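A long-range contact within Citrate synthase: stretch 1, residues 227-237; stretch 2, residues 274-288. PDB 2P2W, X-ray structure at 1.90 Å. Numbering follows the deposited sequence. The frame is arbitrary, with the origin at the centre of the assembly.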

# COMPACT_ATOMS: atom_id res chain seq x y z
N SER A 227 21.00 -28.20 -12.57
CA SER A 227 20.73 -29.59 -12.23
C SER A 227 21.14 -29.91 -10.81
O SER A 227 21.81 -29.11 -10.15
CB SER A 227 21.49 -30.52 -13.18
OG SER A 227 22.86 -30.56 -12.84
N GLU A 228 20.75 -31.10 -10.37
CA GLU A 228 21.06 -31.57 -9.03
C GLU A 228 22.56 -31.65 -8.79
O GLU A 228 23.02 -31.51 -7.66
CB GLU A 228 20.45 -32.96 -8.81
CG GLU A 228 18.94 -33.05 -9.04
CD GLU A 228 18.58 -33.42 -10.47
OE1 GLU A 228 18.99 -32.71 -11.41
OE2 GLU A 228 17.86 -34.43 -10.66
N ASP A 229 23.33 -31.87 -9.85
CA ASP A 229 24.78 -31.99 -9.73
C ASP A 229 25.47 -30.67 -9.41
O ASP A 229 26.59 -30.66 -8.90
CB ASP A 229 25.39 -32.55 -11.01
CG ASP A 229 24.84 -33.91 -11.38
OD1 ASP A 229 24.67 -34.76 -10.48
OD2 ASP A 229 24.58 -34.14 -12.58
N ARG A 230 24.81 -29.56 -9.73
CA ARG A 230 25.38 -28.24 -9.52
C ARG A 230 24.87 -27.49 -8.29
O ARG A 230 25.26 -26.35 -8.06
CB ARG A 230 25.15 -27.40 -10.78
CG ARG A 230 25.76 -28.01 -12.04
CD ARG A 230 25.16 -27.42 -13.31
NE ARG A 230 25.42 -25.99 -13.45
CZ ARG A 230 26.54 -25.47 -13.95
NH1 ARG A 230 27.51 -26.27 -14.38
NH2 ARG A 230 26.68 -24.16 -14.02
N VAL A 231 24.02 -28.14 -7.50
CA VAL A 231 23.46 -27.50 -6.31
C VAL A 231 24.52 -27.06 -5.29
O VAL A 231 24.54 -25.90 -4.88
CB VAL A 231 22.43 -28.43 -5.61
CG1 VAL A 231 22.13 -27.94 -4.20
CG2 VAL A 231 21.15 -28.47 -6.43
N GLU A 232 25.40 -27.97 -4.89
CA GLU A 232 26.43 -27.63 -3.92
C GLU A 232 27.21 -26.37 -4.30
O GLU A 232 27.37 -25.46 -3.49
CB GLU A 232 27.40 -28.79 -3.74
CG GLU A 232 28.50 -28.50 -2.74
CD GLU A 232 29.48 -29.64 -2.59
OE1 GLU A 232 29.33 -30.64 -3.33
OE2 GLU A 232 30.38 -29.54 -1.75
N GLU A 233 27.69 -26.32 -5.54
CA GLU A 233 28.46 -25.18 -6.03
C GLU A 233 27.67 -23.87 -5.99
O GLU A 233 28.20 -22.82 -5.65
CB GLU A 233 28.93 -25.45 -7.46
CG GLU A 233 29.82 -24.36 -8.03
CD GLU A 233 30.58 -24.81 -9.26
OE1 GLU A 233 30.64 -26.04 -9.50
OE2 GLU A 233 31.11 -23.95 -9.99
N PHE A 234 26.39 -23.94 -6.36
CA PHE A 234 25.55 -22.76 -6.38
C PHE A 234 25.34 -22.21 -4.96
O PHE A 234 25.43 -21.00 -4.74
CB PHE A 234 24.19 -23.08 -6.99
CG PHE A 234 23.23 -21.93 -6.98
CD1 PHE A 234 23.36 -20.89 -7.89
CD2 PHE A 234 22.20 -21.88 -6.04
CE1 PHE A 234 22.48 -19.81 -7.87
CE2 PHE A 234 21.31 -20.81 -6.01
CZ PHE A 234 21.45 -19.77 -6.93
N VAL A 235 25.05 -23.11 -4.03
CA VAL A 235 24.82 -22.70 -2.64
C VAL A 235 26.07 -22.06 -2.04
O VAL A 235 25.98 -21.00 -1.41
CB VAL A 235 24.38 -23.91 -1.77
CG1 VAL A 235 24.31 -23.49 -0.30
CG2 VAL A 235 23.02 -24.41 -2.24
N GLN A 236 27.22 -22.69 -2.23
CA GLN A 236 28.47 -22.15 -1.70
C GLN A 236 28.74 -20.76 -2.28
O GLN A 236 29.21 -19.87 -1.57
CB GLN A 236 29.63 -23.09 -2.01
CG GLN A 236 29.64 -24.34 -1.15
CD GLN A 236 29.57 -24.02 0.34
OE1 GLN A 236 30.30 -23.16 0.84
NE2 GLN A 236 28.69 -24.71 1.06
N LYS A 237 28.45 -20.60 -3.56
CA LYS A 237 28.63 -19.32 -4.25
C LYS A 237 27.74 -18.26 -3.61
O LYS A 237 28.16 -17.13 -3.39
CB LYS A 237 28.28 -19.46 -5.73
CG LYS A 237 28.15 -18.14 -6.48
CD LYS A 237 27.43 -18.33 -7.80
CE LYS A 237 27.89 -17.33 -8.85
NZ LYS A 237 26.87 -17.13 -9.92
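Stretch 2 (274-288) SKLFRIASKLEEYIV

Two helices that cross at a steep angle can touch closely over only a short length, and what holds them together is usually a few side chains set into hollows of the partner, with polar contacts around them. The pairing of residues 274-288 with residues 227-237 in citrate synthase is a compact example. Stretch 2 is helical from K275 onward, after S274, whose OG caps the helix by accepting from F277 N at 3.0 Å. The helix that begins at V231 meets it at a signed crossing angle of -60°, the axes approaching to 9.9 Å. Both chains advance in the same general sense, so that, by CA positions, E228 lies nearest I279, V231 nearest L283 and E232 nearest Y286. Together the two stretches bury 639 Å².

Y286 gives the most surface to the contact. With chi1 at 179° and its CA-to-CB bond directed toward stretch 1, it places its ring as a knob among V231, E232, V235 and Q236. The face of the ring receives the backbone of the first helix: E232 CA lies 4.0 Å from the centroid of the Y286 ring and 15° off the normal, a CH-pi contact. V235 CG1 packs at the ring edge, 3.6 Å from Y286 CE2. The hydroxyl reaches beyond this apolar seat into polar company, where Q236 NE2 donates to Y286 OH at 2.9 Å. A water also bonds to Y286 OH, at 2.7 Å, and donates to E232 OE2 at 2.9 Å, bridging the two residues.

V231 returns the insertion from the other side. Its side chain is a knob among I279, K282, L283 and Y286, with CG1 3.8 Å from L283 CA and 3.7 Å from Y286 CB. One turn later, V235 extends the apolar strip: its CG2 lies 3.5 Å from L283 CD1 and 4.1 Å from I287 CG1.

E228, almost the equal of Y286 in covered area, secures the region near the start of the second helix. Its carboxylate forms a salt bridge through OE1 to K275 NZ at 2.7 Å, while OE2 rests 3.5 Å from R278 CB. The glutamate is more than a charge, since its CB also packs 3.6 Å from K282 CG. That lysine offers its aliphatic portion to the contact, while its amino group turns to a salt bridge within its own helix, between K282 NZ and E285 OE1 at 2.8 Å. Reciprocal knobs thus form the middle of the crossing, with polar links beyond them.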

# COMPACT_ATOMS: atom_id res chain seq x y z
N SER A 274 9.35 -33.65 -12.88
CA SER A 274 9.56 -32.27 -13.26
C SER A 274 11.01 -31.90 -12.96
O SER A 274 11.48 -32.06 -11.82
CB SER A 274 8.62 -31.36 -12.46
OG SER A 274 9.18 -30.06 -12.34
N LYS A 275 11.72 -31.41 -13.97
CA LYS A 275 13.12 -31.01 -13.81
C LYS A 275 13.23 -29.95 -12.71
O LYS A 275 14.14 -29.98 -11.88
CB LYS A 275 13.65 -30.45 -15.13
CG LYS A 275 15.07 -29.87 -15.10
CD LYS A 275 16.15 -30.94 -15.12
CE LYS A 275 16.69 -31.26 -13.74
NZ LYS A 275 17.74 -32.33 -13.81
N LEU A 276 12.29 -29.01 -12.70
CA LEU A 276 12.27 -27.95 -11.70
C LEU A 276 12.14 -28.56 -10.30
O LEU A 276 12.86 -28.19 -9.38
CB LEU A 276 11.11 -26.98 -11.96
CG LEU A 276 11.24 -26.14 -13.23
CD1 LEU A 276 9.96 -25.33 -13.47
CD2 LEU A 276 12.45 -25.20 -13.09
N PHE A 277 11.21 -29.50 -10.15
CA PHE A 277 11.01 -30.12 -8.86
C PHE A 277 12.26 -30.87 -8.41
O PHE A 277 12.66 -30.76 -7.25
CB PHE A 277 9.82 -31.09 -8.91
CG PHE A 277 9.59 -31.82 -7.61
CD1 PHE A 277 9.33 -31.11 -6.44
CD2 PHE A 277 9.64 -33.21 -7.56
CE1 PHE A 277 9.12 -31.78 -5.23
CE2 PHE A 277 9.44 -33.89 -6.36
CZ PHE A 277 9.18 -33.17 -5.19
N ARG A 278 12.89 -31.61 -9.31
CA ARG A 278 14.10 -32.37 -8.97
C ARG A 278 15.18 -31.43 -8.42
O ARG A 278 15.83 -31.74 -7.42
CB ARG A 278 14.66 -33.10 -10.20
CG ARG A 278 13.75 -34.17 -10.83
CD ARG A 278 13.60 -35.42 -9.97
NE ARG A 278 12.88 -36.50 -10.67
CZ ARG A 278 13.45 -37.37 -11.50
NH1 ARG A 278 14.74 -37.32 -11.76
NH2 ARG A 278 12.70 -38.30 -12.09
N ILE A 279 15.37 -30.30 -9.08
CA ILE A 279 16.38 -29.34 -8.64
C ILE A 279 16.02 -28.74 -7.28
O ILE A 279 16.86 -28.66 -6.38
CB ILE A 279 16.55 -28.20 -9.69
CG1 ILE A 279 16.99 -28.80 -11.03
CG2 ILE A 279 17.58 -27.18 -9.20
CD1 ILE A 279 16.98 -27.82 -12.19
N ALA A 280 14.76 -28.33 -7.12
CA ALA A 280 14.30 -27.74 -5.86
C ALA A 280 14.44 -28.73 -4.70
O ALA A 280 14.80 -28.36 -3.58
CB ALA A 280 12.85 -27.29 -6.01
N SER A 281 14.13 -29.99 -4.98
CA SER A 281 14.22 -31.03 -3.96
C SER A 281 15.67 -31.24 -3.55
O SER A 281 15.97 -31.42 -2.37
CB SER A 281 13.62 -32.33 -4.49
OG SER A 281 13.44 -33.26 -3.43
N LYS A 282 16.57 -31.21 -4.53
CA LYS A 282 17.99 -31.41 -4.26
C LYS A 282 18.54 -30.21 -3.49
O LYS A 282 19.41 -30.37 -2.62
CB LYS A 282 18.76 -31.57 -5.57
CG LYS A 282 20.22 -31.97 -5.38
CD LYS A 282 20.34 -33.32 -4.69
CE LYS A 282 21.76 -33.84 -4.75
NZ LYS A 282 21.85 -35.20 -4.16
N LEU A 283 18.04 -29.03 -3.81
CA LEU A 283 18.48 -27.81 -3.13
C LEU A 283 18.12 -27.91 -1.65
O LEU A 283 18.92 -27.57 -0.78
CB LEU A 283 17.81 -26.59 -3.77
CG LEU A 283 18.21 -25.20 -3.27
CD1 LEU A 283 19.72 -25.02 -3.36
CD2 LEU A 283 17.48 -24.14 -4.12
N GLU A 284 16.91 -28.38 -1.37
CA GLU A 284 16.47 -28.54 0.01
C GLU A 284 17.35 -29.57 0.72
O GLU A 284 17.79 -29.35 1.85
CB GLU A 284 15.02 -29.00 0.08
CG GLU A 284 14.62 -29.51 1.46
CD GLU A 284 13.19 -29.99 1.53
OE1 GLU A 284 12.42 -29.69 0.59
OE2 GLU A 284 12.84 -30.66 2.52
N GLU A 285 17.60 -30.68 0.04
CA GLU A 285 18.42 -31.74 0.62
C GLU A 285 19.79 -31.23 1.04
O GLU A 285 20.25 -31.50 2.15
CB GLU A 285 18.62 -32.89 -0.37
CG GLU A 285 19.36 -34.09 0.23
CD GLU A 285 19.80 -35.10 -0.81
OE1 GLU A 285 20.75 -34.81 -1.56
OE2 GLU A 285 19.19 -36.19 -0.88
N TYR A 286 20.44 -30.48 0.16
CA TYR A 286 21.76 -29.97 0.46
C TYR A 286 21.78 -28.94 1.58
O TYR A 286 22.62 -29.00 2.49
CB TYR A 286 22.40 -29.36 -0.80
CG TYR A 286 23.77 -28.79 -0.54
CD1 TYR A 286 24.91 -29.60 -0.65
CD2 TYR A 286 23.94 -27.47 -0.13
CE1 TYR A 286 26.17 -29.10 -0.34
CE2 TYR A 286 25.20 -26.96 0.18
CZ TYR A 286 26.31 -27.79 0.07
OH TYR A 286 27.56 -27.30 0.38
N ILE A 287 20.86 -27.98 1.52
CA ILE A 287 20.79 -26.93 2.52
C ILE A 287 20.41 -27.44 3.90
O ILE A 287 21.02 -27.05 4.89
CB ILE A 287 19.82 -25.82 2.06
CG1 ILE A 287 20.44 -25.06 0.89
CG2 ILE A 287 19.50 -24.87 3.22
CD1 ILE A 287 19.57 -23.96 0.30
N VAL A 288 19.41 -28.31 3.97
CA VAL A 288 18.98 -28.85 5.25
C VAL A 288 19.96 -29.88 5.83
O VAL A 288 20.27 -29.84 7.02
CB VAL A 288 17.56 -29.47 5.14
CG1 VAL A 288 17.15 -30.08 6.48
CG2 VAL A 288 16.56 -28.39 4.74
O HOH W 1 29.44 -29.07 0.98